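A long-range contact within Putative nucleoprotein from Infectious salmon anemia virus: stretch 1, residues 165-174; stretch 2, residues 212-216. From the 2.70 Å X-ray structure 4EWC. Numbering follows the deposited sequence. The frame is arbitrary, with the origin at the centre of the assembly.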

# COMPACT_ATOMS: atom_id res chain seq x y z
N ILE A 165 -6.27 14.57 -41.13
CA ILE A 165 -7.32 13.66 -40.72
C ILE A 165 -8.03 14.13 -39.47
O ILE A 165 -9.23 13.92 -39.31
CB ILE A 165 -6.71 12.27 -40.45
CG1 ILE A 165 -6.15 11.68 -41.74
CG2 ILE A 165 -7.74 11.33 -39.89
CD1 ILE A 165 -7.20 11.56 -42.85
N LEU A 166 -7.27 14.75 -38.58
CA LEU A 166 -7.73 15.10 -37.26
C LEU A 166 -7.57 16.57 -37.04
O LEU A 166 -6.77 17.22 -37.67
CB LEU A 166 -6.91 14.40 -36.17
CG LEU A 166 -6.81 12.88 -36.10
CD1 LEU A 166 -6.17 12.50 -34.76
CD2 LEU A 166 -8.17 12.23 -36.28
N SER A 167 -8.35 17.08 -36.09
CA SER A 167 -8.21 18.45 -35.67
C SER A 167 -7.05 18.52 -34.71
O SER A 167 -6.41 17.52 -34.39
CB SER A 167 -9.47 18.90 -34.93
OG SER A 167 -9.48 18.37 -33.61
N GLU A 168 -6.82 19.73 -34.22
CA GLU A 168 -5.79 19.99 -33.25
C GLU A 168 -6.18 19.44 -31.89
O GLU A 168 -5.40 18.76 -31.22
CB GLU A 168 -5.59 21.51 -33.16
CG GLU A 168 -4.77 21.97 -31.97
CD GLU A 168 -3.29 21.82 -32.20
OE1 GLU A 168 -2.89 21.07 -33.11
OE2 GLU A 168 -2.52 22.48 -31.46
N GLY A 169 -7.41 19.74 -31.47
CA GLY A 169 -7.89 19.34 -30.17
C GLY A 169 -7.93 17.83 -30.05
O GLY A 169 -7.66 17.27 -28.99
N GLU A 170 -8.28 17.19 -31.16
CA GLU A 170 -8.36 15.74 -31.23
C GLU A 170 -7.01 15.07 -30.94
O GLU A 170 -6.95 14.07 -30.20
CB GLU A 170 -8.92 15.30 -32.59
CG GLU A 170 -10.41 15.57 -32.70
CD GLU A 170 -11.01 15.35 -34.09
OE1 GLU A 170 -10.31 15.52 -35.11
OE2 GLU A 170 -12.22 15.03 -34.15
N MSE A 171 -5.93 15.61 -31.49
CA MSE A 171 -4.62 15.05 -31.24
C MSE A 171 -4.16 15.24 -29.79
O MSE A 171 -3.23 14.60 -29.34
CB MSE A 171 -3.59 15.58 -32.23
CG MSE A 171 -3.51 14.77 -33.50
SE MSE A 171 -2.50 15.54 -35.06
CE MSE A 171 -0.84 16.05 -34.12
N SER A 172 -4.81 16.13 -29.05
CA SER A 172 -4.46 16.33 -27.65
C SER A 172 -5.21 15.35 -26.73
O SER A 172 -4.98 15.30 -25.51
CB SER A 172 -4.68 17.80 -27.21
OG SER A 172 -6.05 18.15 -27.25
N ILE A 173 -6.10 14.57 -27.32
CA ILE A 173 -6.85 13.58 -26.57
C ILE A 173 -6.10 12.26 -26.46
O ILE A 173 -5.72 11.66 -27.48
CB ILE A 173 -8.23 13.35 -27.17
CG1 ILE A 173 -9.03 14.65 -27.12
CG2 ILE A 173 -8.97 12.24 -26.42
CD1 ILE A 173 -10.27 14.67 -28.01
N TRP A 174 -5.89 11.84 -25.22
CA TRP A 174 -5.12 10.64 -24.89
C TRP A 174 -5.39 9.43 -25.78
O TRP A 174 -4.48 8.90 -26.41
CB TRP A 174 -5.36 10.27 -23.43
CG TRP A 174 -4.59 9.10 -23.06
CD1 TRP A 174 -3.27 9.06 -22.78
CD2 TRP A 174 -5.08 7.76 -22.95
NE1 TRP A 174 -2.89 7.78 -22.49
CE2 TRP A 174 -3.98 6.96 -22.58
CE3 TRP A 174 -6.33 7.16 -23.11
CZ2 TRP A 174 -4.10 5.58 -22.37
CZ3 TRP A 174 -6.44 5.80 -22.92
CH2 TRP A 174 -5.32 5.03 -22.54
N VAL A 212 -10.97 4.57 -35.33
CA VAL A 212 -11.92 5.11 -34.37
C VAL A 212 -11.29 6.27 -33.57
O VAL A 212 -10.29 6.09 -32.87
CB VAL A 212 -12.45 3.99 -33.44
CG1 VAL A 212 -12.96 4.56 -32.15
CG2 VAL A 212 -13.53 3.17 -34.16
N VAL A 213 -11.90 7.46 -33.69
CA VAL A 213 -11.36 8.69 -33.10
C VAL A 213 -12.34 9.33 -32.11
O VAL A 213 -13.53 9.40 -32.38
CB VAL A 213 -11.05 9.74 -34.22
CG1 VAL A 213 -10.76 11.11 -33.62
CG2 VAL A 213 -9.90 9.26 -35.09
N THR A 214 -11.83 9.82 -30.99
CA THR A 214 -12.65 10.57 -30.05
C THR A 214 -12.77 12.04 -30.46
O THR A 214 -11.75 12.67 -30.74
CB THR A 214 -12.11 10.44 -28.61
OG1 THR A 214 -12.31 9.09 -28.15
CG2 THR A 214 -12.83 11.41 -27.68
N ALA A 215 -13.99 12.58 -30.49
CA ALA A 215 -14.24 13.91 -31.07
C ALA A 215 -14.55 14.98 -30.04
O ALA A 215 -13.66 15.67 -29.54
CB ALA A 215 -15.37 13.83 -32.11
N ASN A 216 -15.85 15.17 -29.79
CA ASN A 216 -16.36 16.07 -28.75
C ASN A 216 -17.09 15.22 -27.72
O ASN A 216 -18.22 15.51 -27.36
CB ASN A 216 -17.35 17.08 -29.34

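A short, weakly bonded helical turn rests against the end of a strand and the residue that follows it, and no hydrogen bond crosses between them; the nearest CA atoms are those of E170 and A215, 6.2 Å apart. The contact rests on van der Waals packing and buries 253 Å² over both sides.

L166 opens it. Its CA-to-CB bond points sideways, but the m,t rotamer carries CD2 to 3.6 Å from CG2 of V213, an apolar pairing in which both residues are buried. S167 stays out of reach and works locally: its OG accepts from E170 N at 3.0 Å, capping the turn, while S167 N donates to E170 OE1 at 2.7 Å. This reciprocal pair ties down the glutamate. G169 is exposed, and its carbonyl O accepts from S172 N at 3.1 Å and S172 OG at 2.5 Å, helping to close the turn.

E170 meets the second stretch through both its CG and its carboxylate: CG sits 3.7 Å from T214 O, and OE2 lies 3.8 Å from A215 CA, a packing contact. The CA-to-CB bond of I173 points toward the second stretch. Its CD1 lies 3.7 Å from T214 O and 3.9 Å from A215 O, and its CG2 is 4.1 Å from T214 CG2. The rule is economical: the hydrogen bonds stay within the first stretch, while L166, E170 and I173 make the packing contacts across.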